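Local coordinates for uncharacterized protein (Legionella longbeachae NSW150, PDB 4JZA) that removes phosphate from phosphoinositide lipids, probably the 3-phosphate of phosphatidylinositol 3-phosphate, and is thought to act on host lipids during infection, at residues Glu133-Met138 and Ser339-Leu345; Val126-Asn130 and Asn654-Asn658; Tyr199-Phe204 and Gln283-Leu288; Trp228-Lys232 and Leu277-Leu281. One frame throughout, in Å; residues are numbered along the deposited sequence.

Interaction 1: Glu133-Met138 and Ser339-Leu345; sequences EQYALM and SSRHRTL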
loop_
_atom_site.group_PDB
_atom_site.type_symbol
_atom_site.label_atom_id
_atom_site.label_comp_id
_atom_site.label_asym_id
_atom_site.label_seq_id
_atom_site.Cartn_x
_atom_site.Cartn_y
_atom_site.Cartn_z
ATOM N N GLU A 133 6.570 0.510 3.539
ATOM C CA GLU A 133 7.173 -0.321 2.511
ATOM C C GLU A 133 7.055 0.318 1.120
ATOM O O GLU A 133 7.968 0.245 0.324
ATOM C CB GLU A 133 6.513 -1.686 2.481
ATOM C CG GLU A 133 7.280 -2.677 1.619
ATOM C CD GLU A 133 6.477 -3.903 1.208
ATOM O OE1 GLU A 133 7.166 -4.859 0.833
ATOM O OE2 GLU A 133 5.211 -3.925 1.245
ATOM N N GLN A 134 5.917 0.930 0.832
ATOM C CA GLN A 134 5.685 1.543 -0.453
ATOM C C GLN A 134 6.656 2.664 -0.734
ATOM O O GLN A 134 7.236 2.712 -1.791
ATOM C CB GLN A 134 4.270 2.116 -0.461
ATOM C CG GLN A 134 3.126 1.096 -0.417
ATOM C CD GLN A 134 1.805 1.801 -0.309
ATOM O OE1 GLN A 134 1.743 2.929 -0.527
ATOM N NE2 GLN A 134 0.782 1.163 -0.081
ATOM N N TYR A 135 6.807 3.579 0.228
ATOM C CA TYR A 135 7.775 4.677 0.133
ATOM C C TYR A 135 9.210 4.112 0.125
ATOM O O TYR A 135 10.039 4.610 -0.642
ATOM C CB TYR A 135 7.597 5.728 1.227
ATOM C CG TYR A 135 6.486 6.680 0.949
ATOM C CD1 TYR A 135 5.212 6.409 1.364
ATOM C CD2 TYR A 135 6.713 7.882 0.310
ATOM C CE1 TYR A 135 4.174 7.276 1.106
ATOM C CE2 TYR A 135 5.686 8.762 0.045
ATOM C CZ TYR A 135 4.423 8.430 0.443
ATOM O OH TYR A 135 3.382 9.253 0.194
ATOM N N ALA A 136 9.513 3.066 0.886
ATOM C CA ALA A 136 10.866 2.468 0.733
ATOM C C ALA A 136 11.137 2.014 -0.689
ATOM O O ALA A 136 12.266 2.171 -1.194
ATOM C CB ALA A 136 11.116 1.261 1.658
ATOM N N LEU A 137 10.098 1.437 -1.316
ATOM C CA LEU A 137 10.206 0.957 -2.693
ATOM C C LEU A 137 10.307 2.096 -3.732
ATOM O O LEU A 137 11.052 1.957 -4.712
ATOM C CB LEU A 137 9.037 0.042 -3.048
ATOM C CG LEU A 137 9.000 -1.288 -2.313
ATOM C CD1 LEU A 137 7.638 -1.944 -2.547
ATOM C CD2 LEU A 137 10.142 -2.230 -2.710
HETATM N N MSE A 138 9.545 3.179 -3.540
HETATM C CA MSE A 138 9.633 4.324 -4.421
HETATM C C MSE A 138 11.054 4.836 -4.450
HETATM O O MSE A 138 11.652 5.053 -5.512
HETATM C CB MSE A 138 8.716 5.382 -3.870
HETATM C CG MSE A 138 8.528 6.458 -4.894
HETATM SE SE MSE A 138 7.252 7.793 -4.286
HETATM C CE MSE A 138 8.264 8.684 -2.835
ATOM N N SER A 339 4.858 1.865 -6.445
ATOM C CA SER A 339 4.110 0.660 -6.243
ATOM C C SER A 339 2.615 0.842 -6.562
ATOM O O SER A 339 2.022 1.875 -6.297
ATOM C CB SER A 339 4.254 0.266 -4.773
ATOM O OG SER A 339 3.217 -0.640 -4.356
ATOM N N SER A 340 2.015 -0.225 -7.074
ATOM C CA SER A 340 0.600 -0.309 -7.357
ATOM C C SER A 340 -0.288 0.075 -6.165
ATOM O O SER A 340 -1.443 0.499 -6.337
ATOM C CB SER A 340 0.260 -1.737 -7.847
ATOM O OG SER A 340 0.120 -2.655 -6.758
ATOM N N ARG A 341 0.186 -0.098 -4.940
ATOM C CA ARG A 341 -0.697 0.208 -3.787
ATOM C C ARG A 341 -0.653 1.677 -3.423
ATOM O O ARG A 341 -1.389 2.133 -2.564
ATOM C CB ARG A 341 -0.241 -0.530 -2.556
ATOM C CG ARG A 341 -0.365 -2.025 -2.599
ATOM C CD ARG A 341 0.443 -2.579 -1.424
ATOM N NE ARG A 341 1.873 -2.636 -1.678
ATOM C CZ ARG A 341 2.798 -2.738 -0.750
ATOM N NH1 ARG A 341 2.483 -2.793 0.537
ATOM N NH2 ARG A 341 4.057 -2.780 -1.120
ATOM N N HIS A 342 0.250 2.396 -4.071
ATOM C CA HIS A 342 0.658 3.683 -3.638
ATOM C C HIS A 342 -0.069 4.707 -4.482
ATOM O O HIS A 342 0.504 5.302 -5.387
ATOM C CB HIS A 342 2.177 3.826 -3.792
ATOM C CG HIS A 342 2.708 5.057 -3.140
ATOM N ND1 HIS A 342 3.979 5.183 -2.701
ATOM C CD2 HIS A 342 2.120 6.229 -2.870
ATOM C CE1 HIS A 342 4.135 6.363 -2.127
ATOM N NE2 HIS A 342 3.032 7.032 -2.260
ATOM N N ARG A 343 -1.320 4.971 -4.126
ATOM C CA ARG A 343 -2.147 5.867 -4.945
ATOM C C ARG A 343 -2.518 7.202 -4.304
ATOM O O ARG A 343 -3.581 7.779 -4.612
ATOM C CB ARG A 343 -3.370 5.065 -5.393
ATOM C CG ARG A 343 -2.945 3.688 -5.880
ATOM C CD ARG A 343 -2.164 3.837 -7.176
ATOM N NE ARG A 343 -3.140 3.961 -8.234
ATOM C CZ ARG A 343 -3.372 5.049 -8.893
ATOM N NH1 ARG A 343 -2.635 6.102 -8.693
ATOM N NH2 ARG A 343 -4.323 5.074 -9.786
ATOM N N THR A 344 -1.634 7.680 -3.411
ATOM C CA THR A 344 -1.809 8.926 -2.693
ATOM C C THR A 344 -1.066 10.127 -3.325
ATOM O O THR A 344 -1.265 11.274 -2.908
ATOM C CB THR A 344 -1.331 8.776 -1.245
ATOM O OG1 THR A 344 -0.001 8.275 -1.215
ATOM C CG2 THR A 344 -2.198 7.835 -0.510
ATOM N N LEU A 345 -0.227 9.869 -4.334
ATOM C CA LEU A 345 0.492 10.926 -5.022
ATOM C C LEU A 345 0.019 10.938 -6.475
ATOM O O LEU A 345 -0.294 9.900 -7.063
ATOM C CB LEU A 345 1.982 10.665 -4.952
ATOM C CG LEU A 345 2.598 10.482 -3.552
ATOM C CD1 LEU A 345 4.057 10.048 -3.683
ATOM C CD2 LEU A 345 2.559 11.773 -2.767
HETATM O O HOH W 1 5.492 3.255 -3.966
HETATM O O HOH W 2 -1.926 1.431 0.784
#

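Interaction 2: Val126-Asn130 and Asn654-Asn658; sequences VELLN and NEVKN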
loop_
_atom_site.group_PDB
_atom_site.type_symbol
_atom_site.label_atom_id
_atom_site.label_comp_id
_atom_site.label_asym_id
_atom_site.label_seq_id
_atom_site.Cartn_x
_atom_site.Cartn_y
_atom_site.Cartn_z
ATOM N N VAL A 126 -0.734 -1.404 11.176
ATOM C CA VAL A 126 -0.685 -2.144 9.943
ATOM C C VAL A 126 -0.409 -1.165 8.825
ATOM O O VAL A 126 0.487 -1.379 8.021
ATOM C CB VAL A 126 -1.989 -2.931 9.759
ATOM C CG1 VAL A 126 -2.218 -3.303 8.303
ATOM C CG2 VAL A 126 -1.957 -4.176 10.659
ATOM N N GLU A 127 -1.152 -0.063 8.802
ATOM C CA GLU A 127 -1.032 0.909 7.736
ATOM C C GLU A 127 0.313 1.587 7.751
ATOM O O GLU A 127 0.848 1.941 6.704
ATOM C CB GLU A 127 -2.150 1.918 7.818
ATOM C CG GLU A 127 -3.494 1.256 7.556
ATOM C CD GLU A 127 -4.711 2.052 8.056
ATOM O OE1 GLU A 127 -4.540 3.130 8.682
ATOM O OE2 GLU A 127 -5.856 1.572 7.818
ATOM N N LEU A 128 0.875 1.794 8.925
ATOM C CA LEU A 128 2.231 2.373 8.996
ATOM C C LEU A 128 3.297 1.506 8.300
ATOM O O LEU A 128 4.050 2.013 7.446
ATOM C CB LEU A 128 2.666 2.604 10.430
ATOM C CG LEU A 128 2.050 3.791 11.123
ATOM C CD1 LEU A 128 2.453 3.778 12.590
ATOM C CD2 LEU A 128 2.466 5.102 10.497
ATOM N N LEU A 129 3.330 0.213 8.634
ATOM C CA LEU A 129 4.218 -0.744 7.931
ATOM C C LEU A 129 3.973 -0.849 6.389
ATOM O O LEU A 129 4.893 -0.803 5.573
ATOM C CB LEU A 129 4.054 -2.127 8.544
ATOM C CG LEU A 129 5.061 -3.192 8.099
ATOM C CD1 LEU A 129 6.477 -2.751 8.316
ATOM C CD2 LEU A 129 4.820 -4.531 8.778
ATOM N N ASN A 130 2.702 -0.969 6.019
ATOM C CA ASN A 130 2.279 -1.197 4.652
ATOM C C ASN A 130 2.722 -0.057 3.806
ATOM O O ASN A 130 3.252 -0.251 2.730
ATOM C CB ASN A 130 0.763 -1.332 4.600
ATOM C CG ASN A 130 0.255 -1.726 3.223
ATOM O OD1 ASN A 130 0.645 -2.755 2.680
ATOM N ND2 ASN A 130 -0.636 -0.901 2.661
ATOM N N ASN A 654 0.401 -8.750 -0.887
ATOM C CA ASN A 654 1.009 -7.489 -1.176
ATOM C C ASN A 654 0.569 -6.460 -0.176
ATOM O O ASN A 654 1.348 -5.574 0.170
ATOM C CB ASN A 654 0.655 -7.018 -2.554
ATOM C CG ASN A 654 -0.803 -6.715 -2.679
ATOM O OD1 ASN A 654 -1.632 -7.475 -2.223
ATOM N ND2 ASN A 654 -1.125 -5.636 -3.290
ATOM N N GLU A 655 -0.667 -6.562 0.289
ATOM C CA GLU A 655 -1.224 -5.644 1.329
ATOM C C GLU A 655 -0.931 -6.308 2.739
ATOM O O GLU A 655 -1.269 -7.478 2.959
ATOM C CB GLU A 655 -2.735 -5.388 1.086
ATOM C CG GLU A 655 -3.151 -4.272 0.109
ATOM C CD GLU A 655 -3.125 -2.871 0.766
ATOM O OE1 GLU A 655 -3.683 -1.904 0.258
ATOM O OE2 GLU A 655 -2.530 -2.660 1.829
ATOM N N VAL A 656 -0.246 -5.610 3.660
ATOM C CA VAL A 656 0.071 -6.195 4.980
ATOM C C VAL A 656 -1.200 -6.695 5.682
ATOM O O VAL A 656 -1.212 -7.785 6.262
ATOM C CB VAL A 656 0.813 -5.202 5.869
ATOM C CG1 VAL A 656 1.154 -5.763 7.214
ATOM C CG2 VAL A 656 2.119 -4.833 5.237
ATOM N N LYS A 657 -2.285 -5.933 5.592
ATOM C CA LYS A 657 -3.516 -6.348 6.250
ATOM C C LYS A 657 -4.015 -7.658 5.700
ATOM O O LYS A 657 -4.657 -8.379 6.412
ATOM C CB LYS A 657 -4.622 -5.315 6.164
ATOM C CG LYS A 657 -5.147 -5.019 4.790
ATOM C CD LYS A 657 -6.140 -3.855 4.919
ATOM C CE LYS A 657 -7.296 -3.874 3.917
ATOM N NZ LYS A 657 -6.954 -3.296 2.592
ATOM N N ASN A 658 -3.706 -7.989 4.456
ATOM C CA ASN A 658 -4.201 -9.231 3.903
ATOM C C ASN A 658 -3.276 -10.399 4.098
ATOM O O ASN A 658 -3.572 -11.499 3.642
ATOM C CB ASN A 658 -4.559 -9.112 2.445
ATOM C CG ASN A 658 -5.667 -8.132 2.205
ATOM O OD1 ASN A 658 -6.498 -7.831 3.047
ATOM N ND2 ASN A 658 -5.667 -7.619 1.053
#

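Interaction 3: Tyr199-Phe204 and Gln283-Leu288; sequences YQHAYF and QFKKFL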
loop_
_atom_site.group_PDB
_atom_site.type_symbol
_atom_site.label_atom_id
_atom_site.label_comp_id
_atom_site.label_asym_id
_atom_site.label_seq_id
_atom_site.Cartn_x
_atom_site.Cartn_y
_atom_site.Cartn_z
ATOM N N TYR A 199 -15.685 23.228 0.829
ATOM C CA TYR A 199 -15.598 24.601 0.247
ATOM C C TYR A 199 -14.562 25.454 0.985
ATOM O O TYR A 199 -13.904 26.326 0.413
ATOM C CB TYR A 199 -16.974 25.311 0.175
ATOM C CG TYR A 199 -17.489 25.754 1.504
ATOM C CD1 TYR A 199 -18.021 24.841 2.375
ATOM C CD2 TYR A 199 -17.427 27.103 1.912
ATOM C CE1 TYR A 199 -18.492 25.221 3.627
ATOM C CE2 TYR A 199 -17.910 27.492 3.158
ATOM C CZ TYR A 199 -18.455 26.531 4.017
ATOM O OH TYR A 199 -18.953 26.789 5.284
ATOM N N GLN A 200 -14.400 25.177 2.260
ATOM C CA GLN A 200 -13.489 25.967 3.058
ATOM C C GLN A 200 -12.080 25.533 2.729
ATOM O O GLN A 200 -11.188 26.361 2.641
ATOM C CB GLN A 200 -13.781 25.804 4.556
ATOM C CG GLN A 200 -15.167 26.279 5.005
ATOM C CD GLN A 200 -15.423 25.987 6.484
ATOM O OE1 GLN A 200 -14.942 26.683 7.345
ATOM N NE2 GLN A 200 -16.150 24.950 6.764
ATOM N N HIS A 201 -11.891 24.227 2.544
ATOM C CA HIS A 201 -10.609 23.668 2.085
ATOM C C HIS A 201 -10.208 24.313 0.762
ATOM O O HIS A 201 -9.025 24.659 0.581
ATOM C CB HIS A 201 -10.699 22.140 1.903
ATOM C CG HIS A 201 -9.384 21.413 2.021
ATOM N ND1 HIS A 201 -8.749 21.203 3.227
ATOM C CD2 HIS A 201 -8.607 20.813 1.092
ATOM C CE1 HIS A 201 -7.644 20.503 3.039
ATOM N NE2 HIS A 201 -7.526 20.269 1.749
ATOM N N ALA A 202 -11.163 24.494 -0.149
ATOM C CA ALA A 202 -10.820 25.137 -1.390
ATOM C C ALA A 202 -10.389 26.595 -1.153
ATOM O O ALA A 202 -9.442 27.094 -1.817
ATOM C CB ALA A 202 -11.963 25.084 -2.373
ATOM N N TYR A 203 -11.068 27.275 -0.217
ATOM C CA TYR A 203 -10.766 28.689 0.059
ATOM C C TYR A 203 -9.294 28.849 0.410
ATOM O O TYR A 203 -8.573 29.542 -0.272
ATOM C CB TYR A 203 -11.654 29.266 1.176
ATOM C CG TYR A 203 -11.454 30.751 1.416
ATOM C CD1 TYR A 203 -12.062 31.672 0.594
ATOM C CD2 TYR A 203 -10.691 31.225 2.434
ATOM C CE1 TYR A 203 -11.918 33.024 0.768
ATOM C CE2 TYR A 203 -10.518 32.590 2.614
ATOM C CZ TYR A 203 -11.147 33.491 1.780
ATOM O OH TYR A 203 -11.010 34.869 1.892
ATOM N N PHE A 204 -8.842 28.164 1.440
ATOM C CA PHE A 204 -7.490 28.362 1.934
ATOM C C PHE A 204 -6.447 27.776 0.998
ATOM O O PHE A 204 -5.364 28.326 0.851
ATOM C CB PHE A 204 -7.332 27.755 3.340
ATOM C CG PHE A 204 -8.048 28.513 4.425
ATOM C CD1 PHE A 204 -7.566 29.731 4.876
ATOM C CD2 PHE A 204 -9.199 28.005 5.012
ATOM C CE1 PHE A 204 -8.236 30.431 5.881
ATOM C CE2 PHE A 204 -9.862 28.689 6.024
ATOM C CZ PHE A 204 -9.385 29.901 6.456
ATOM N N GLN A 283 -21.989 31.072 7.708
ATOM C CA GLN A 283 -21.324 30.132 8.601
ATOM C C GLN A 283 -19.784 30.134 8.501
ATOM O O GLN A 283 -19.099 29.810 9.471
ATOM C CB GLN A 283 -21.862 28.768 8.245
ATOM C CG GLN A 283 -21.304 27.591 9.005
ATOM C CD GLN A 283 -21.765 26.317 8.341
ATOM O OE1 GLN A 283 -20.980 25.639 7.657
ATOM N NE2 GLN A 283 -23.079 26.045 8.433
ATOM N N PHE A 284 -19.244 30.497 7.334
ATOM C CA PHE A 284 -17.794 30.676 7.151
ATOM C C PHE A 284 -17.320 32.009 7.760
ATOM O O PHE A 284 -16.309 32.029 8.470
ATOM C CB PHE A 284 -17.389 30.554 5.658
ATOM C CG PHE A 284 -15.894 30.414 5.423
ATOM C CD1 PHE A 284 -15.092 29.629 6.262
ATOM C CD2 PHE A 284 -15.295 31.037 4.342
ATOM C CE1 PHE A 284 -13.731 29.495 6.053
ATOM C CE2 PHE A 284 -13.926 30.899 4.121
ATOM C CZ PHE A 284 -13.141 30.130 4.980
ATOM N N LYS A 285 -18.071 33.099 7.522
ATOM C CA LYS A 285 -17.848 34.419 8.182
ATOM C C LYS A 285 -17.696 34.230 9.674
ATOM O O LYS A 285 -16.774 34.768 10.285
ATOM C CB LYS A 285 -19.019 35.400 7.913
ATOM C CG LYS A 285 -18.840 36.847 8.396
ATOM C CD LYS A 285 -20.187 37.456 8.807
ATOM C CE LYS A 285 -20.248 38.998 8.845
ATOM N NZ LYS A 285 -19.463 39.696 7.787
ATOM N N LYS A 286 -18.610 33.443 10.238
ATOM C CA LYS A 286 -18.619 33.153 11.656
ATOM C C LYS A 286 -17.419 32.297 12.040
ATOM O O LYS A 286 -16.815 32.520 13.078
ATOM C CB LYS A 286 -19.921 32.455 12.044
ATOM C CG LYS A 286 -20.472 32.842 13.407
ATOM C CD LYS A 286 -20.090 31.857 14.517
ATOM C CE LYS A 286 -20.849 30.533 14.429
ATOM N NZ LYS A 286 -22.302 30.672 14.729
ATOM N N PHE A 287 -17.059 31.334 11.200
ATOM C CA PHE A 287 -15.898 30.494 11.488
ATOM C C PHE A 287 -14.617 31.320 11.620
ATOM O O PHE A 287 -13.842 31.152 12.565
ATOM C CB PHE A 287 -15.712 29.471 10.375
ATOM C CG PHE A 287 -14.451 28.638 10.498
ATOM C CD1 PHE A 287 -14.391 27.599 11.387
ATOM C CD2 PHE A 287 -13.326 28.899 9.694
ATOM C CE1 PHE A 287 -13.240 26.827 11.485
ATOM C CE2 PHE A 287 -12.175 28.142 9.792
ATOM C CZ PHE A 287 -12.133 27.092 10.680
ATOM N N LEU A 288 -14.421 32.233 10.670
ATOM C CA LEU A 288 -13.166 32.966 10.548
ATOM C C LEU A 288 -12.841 33.767 11.768
ATOM O O LEU A 288 -11.701 33.870 12.149
ATOM C CB LEU A 288 -13.211 33.898 9.334
ATOM C CG LEU A 288 -13.141 33.212 7.978
ATOM C CD1 LEU A 288 -13.317 34.229 6.829
ATOM C CD2 LEU A 288 -11.842 32.440 7.841
#

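Interaction 4: Trp228-Lys232 and Leu277-Leu281; sequences WASIK and LDKKL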
loop_
_atom_site.group_PDB
_atom_site.type_symbol
_atom_site.label_atom_id
_atom_site.label_comp_id
_atom_site.label_asym_id
_atom_site.label_seq_id
_atom_site.Cartn_x
_atom_site.Cartn_y
_atom_site.Cartn_z
ATOM N N TRP A 228 -21.345 39.629 -3.293
ATOM C CA TRP A 228 -22.267 38.514 -3.533
ATOM C C TRP A 228 -23.716 38.951 -3.472
ATOM O O TRP A 228 -24.417 38.884 -4.482
ATOM C CB TRP A 228 -22.026 37.376 -2.534
ATOM C CG TRP A 228 -22.990 36.180 -2.663
ATOM C CD1 TRP A 228 -23.717 35.602 -1.661
ATOM C CD2 TRP A 228 -23.301 35.434 -3.862
ATOM N NE1 TRP A 228 -24.455 34.548 -2.152
ATOM C CE2 TRP A 228 -24.215 34.420 -3.497
ATOM C CE3 TRP A 228 -22.898 35.535 -5.217
ATOM C CZ2 TRP A 228 -24.737 33.505 -4.437
ATOM C CZ3 TRP A 228 -23.420 34.616 -6.159
ATOM C CH2 TRP A 228 -24.325 33.619 -5.758
ATOM N N ALA A 229 -24.164 39.404 -2.303
ATOM C CA ALA A 229 -25.515 39.953 -2.170
ATOM C C ALA A 229 -25.785 41.122 -3.146
ATOM O O ALA A 229 -26.937 41.499 -3.342
ATOM C CB ALA A 229 -25.789 40.362 -0.733
ATOM N N SER A 230 -24.729 41.660 -3.765
ATOM C CA SER A 230 -24.835 42.562 -4.932
ATOM C C SER A 230 -25.193 41.838 -6.246
ATOM O O SER A 230 -26.031 42.316 -7.023
ATOM C CB SER A 230 -23.513 43.327 -5.144
ATOM O OG SER A 230 -23.313 43.687 -6.509
ATOM N N ILE A 231 -24.497 40.730 -6.520
ATOM C CA ILE A 231 -24.744 39.892 -7.707
ATOM C C ILE A 231 -26.128 39.230 -7.644
ATOM O O ILE A 231 -26.753 38.979 -8.673
ATOM C CB ILE A 231 -23.624 38.827 -7.877
ATOM C CG1 ILE A 231 -22.304 39.505 -8.260
ATOM C CG2 ILE A 231 -23.960 37.806 -8.959
ATOM C CD1 ILE A 231 -21.088 38.656 -7.978
ATOM N N LYS A 232 -26.613 38.975 -6.437
ATOM C CA LYS A 232 -27.957 38.420 -6.251
ATOM C C LYS A 232 -29.094 39.410 -6.528
ATOM O O LYS A 232 -30.244 39.016 -6.674
ATOM C CB LYS A 232 -28.101 37.856 -4.841
ATOM C CG LYS A 232 -27.342 36.542 -4.648
ATOM C CD LYS A 232 -27.078 36.159 -3.192
ATOM C CE LYS A 232 -28.232 36.453 -2.250
ATOM N NZ LYS A 232 -27.724 37.092 -1.007
ATOM N N LEU A 277 -26.397 27.321 -0.051
ATOM C CA LEU A 277 -25.284 28.213 -0.385
ATOM C C LEU A 277 -25.137 29.417 0.566
ATOM O O LEU A 277 -24.077 29.602 1.163
ATOM C CB LEU A 277 -25.386 28.679 -1.843
ATOM C CG LEU A 277 -24.176 29.416 -2.441
ATOM C CD1 LEU A 277 -24.006 29.108 -3.927
ATOM C CD2 LEU A 277 -24.268 30.927 -2.239
ATOM N N ASP A 278 -26.181 30.242 0.686
ATOM C CA ASP A 278 -26.141 31.459 1.548
ATOM C C ASP A 278 -25.972 31.156 3.027
ATOM O O ASP A 278 -25.443 31.972 3.757
ATOM C CB ASP A 278 -27.374 32.372 1.344
ATOM C CG ASP A 278 -27.132 33.469 0.300
ATOM O OD1 ASP A 278 -26.093 34.167 0.372
ATOM O OD2 ASP A 278 -27.976 33.632 -0.610
ATOM N N LYS A 279 -26.408 29.982 3.456
ATOM C CA LYS A 279 -26.250 29.573 4.848
ATOM C C LYS A 279 -24.788 29.318 5.147
ATOM O O LYS A 279 -24.241 29.776 6.146
ATOM C CB LYS A 279 -27.041 28.298 5.103
ATOM C CG LYS A 279 -26.957 27.808 6.529
ATOM C CD LYS A 279 -27.602 26.442 6.669
ATOM C CE LYS A 279 -27.960 26.183 8.124
ATOM N NZ LYS A 279 -28.073 24.728 8.421
ATOM N N LYS A 280 -24.158 28.582 4.237
ATOM C CA LYS A 280 -22.762 28.196 4.382
ATOM C C LYS A 280 -21.851 29.410 4.378
ATOM O O LYS A 280 -20.871 29.461 5.106
ATOM C CB LYS A 280 -22.366 27.219 3.272
ATOM C CG LYS A 280 -22.734 25.789 3.616
ATOM C CD LYS A 280 -22.630 24.873 2.413
ATOM C CE LYS A 280 -22.893 23.443 2.841
ATOM N NZ LYS A 280 -22.925 22.559 1.647
ATOM N N LEU A 281 -22.169 30.380 3.536
ATOM C CA LEU A 281 -21.434 31.626 3.530
ATOM C C LEU A 281 -21.425 32.283 4.916
ATOM O O LEU A 281 -20.351 32.623 5.409
ATOM C CB LEU A 281 -21.982 32.586 2.454
ATOM C CG LEU A 281 -21.724 32.158 1.017
ATOM C CD1 LEU A 281 -22.332 33.179 0.064
ATOM C CD2 LEU A 281 -20.228 32.019 0.754
#

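Interaction 1: Glu133-Met138 and Ser339-Leu345
R341 reaches from the loop between helix 315-325 and strand 352-359 onto helix 122-140, and can be followed atom by atom. Its CB lies 3.2 Å from Q134 NE2, so the arm starts beside the glutamine amide. Beyond CG the chain bends at chi3 (-80°), which turns the guanidinium toward E133, alongside Q134; on the way CD passes Q134 NE2 and NE passes Q134 CG. That same Q134 CG sits 3.9 Å above the guanidinium plane, over its centre. At the tip NH2 forms a salt bridge with E133 OE2 at 2.9 Å, approaching from above the carboxylate plane, 68° out of it, while NH1 adds a weak bond to the same oxygen. NH1 also reaches N130 and NH2 bonds N612 O; E133 OE1 is held by R48 and S51. The loop enters through a type I turn from S339 to H342, and S339 OG accepts from R341 N in an ST turn, fixing the backbone where the arginine departs. H342 follows, pointing CE1 at the centre of one Y135 face, 3.2 Å above the plane, with the two ring planes 56° apart. Y135 OH is hydrogen-bonded to Q317 of helix 315-325. A bridging water accepts from S339 N at 2.9 Å, donates to Q134 O at 2.8 Å and bonds H342 ND1. Beyond, the selenium of selenomethionine M138 rests 4.0 Å from L345 CD1.

Interaction 2: Val126-Asn130 and Asn654-Asn658
N130 and V656 make the polar centre of this contact: V656 N donates to N130 OD1 at 3.1 Å, nearly straight at 171°. The donor stands above the amide's carbonyl plane, 54° out of it. On the nitrogen side of the same amide, N130 ND2 lies 2.7 Å from E655 OE2, with the amide and carboxylate planes nearly parallel. Beside this polar group lie apolar contacts. V656 CG2 packs 3.8 Å from N130 CB, while its other branch, CG1, meets L129 CD2 at 4.2 Å and V126 CG1 at 4.3 Å. V126 CG1 also comes within 3.8 Å of K657 CB. The valine therefore fits against one turn of the helix, touching residues at its start and end, and the lysine chain leads away from it. In the second shell, R341 NH1 gives N130 OD1 another hydrogen bond, so one carbonyl oxygen ties the helix to two separate loops. With CG anti to the backbone N (chi1 -174°), the N130 amide is carried out toward the loop at 654-658. There E655 O accepts from N658 N, closing a turn around V656 and K657, the residues that meet the helix. The loop that follows helix 643-652 is thus applied to helix 122-140, and the seam is lined by two further helices: 95-116, through I110, I113 and T106, and 41-62, through L52 and A55.

Interaction 3: Tyr199-Phe204 and Gln283-Leu288
F284 of helix 274-288 enters helix 198-206 as a knob into a hole formed by Y199, Q200, Y203 and F204, joining two helices of the phosphoinositide phosphatase insertion region. The short axes pass 12.2 Å apart at a 58° angle, leaving room for whole rings between them. Ring contacts come first. The edge of Y199 is turned to the face of F284, planes 75° apart, and F284 in turn directs its own edge at the face of Y203, 78° apart, its CE2 3.7 Å from Y203 CD2. Both are T-shaped pairs. F204 meets the knob obliquely, its CE2 3.7 Å from F284 CZ, and completes the four-membered aromatic cluster. F221 of helix 214-234 adds another edge-to-face partner for F284, and Y203 OH is held by D220 of that helix. Aliphatic contact comes from L288, whose CD2 lies 3.8 Å from F204 CZ. A polar group also joins in: Q200, extended beyond CG, runs alongside F284 in the reverse direction, its CG 3.6 Å from F284 CD1. The oxygen at its end, Q200 OE1, then stands 3.6 Å above the plane of the F287 ring, shifted toward the rim.

Interaction 4: Trp228-Lys232 and Leu277-Leu281
D278 meets both W228 and K232, OD1 taking the indole N-H and OD2 lying slightly nearer the lysine. W228 NE1 donates to D278 OD1 at 3.0 Å, a weak bond because the N-H is bent to 135°, although OD1 does lie in the plane of the indole at its edge. The carboxylate itself is turned 48° from the ring. K232 NZ forms a salt bridge with D278 OD2 at 3.5 Å, a long pairing between two partly exposed side chains, and the lysine and aspartate reach for each other from opposite directions. K232 is one turn beyond W228, and its chain, bent toward the end, lays CD over one face of the indole, 3.2 Å above the plane and shifted toward the rim. Deeper in, two leucines from helix 274-288 flank the aspartate: L277 CD2 comes close to W228 CZ2 and L281 CD1 to W228 CD1, both oblique to the ring. With CG anti to its own amide nitrogen (chi1 177°), the tryptophan reaches across to helix 274-288; the short segment axes are nearly antiparallel and 13.0 Å apart. Neighbours in this all-helical insertion region join in: L238 of helix 238-247 touches W228 and K232, L270 and M267 of helix 261-270 pack on the leucines, and F221, F224 and L225, earlier on W228's own helix, also touch L281.

The four contacts fall into two pairs. Interactions 1 and 2 share helix 122-140, with centres 12 Å apart, and are joined where R341 NH1 lies 2.8 Å from N130 OD1. Interactions 3 and 4 share helix 274-288, centres 13 Å apart, and Y199 OH probably bonds K280 O at 3.3 Å. The pairs lie well apart: the centres of interactions 1 and 3 are 33 Å from each other, nearest atoms about 12 Å. Interaction 1 adjoins the probable active site, for S340 touches K554 in a loop whose sequence fits the CX5R signature of cysteine-based phosphatases; the second pair joins helices of the insertion region.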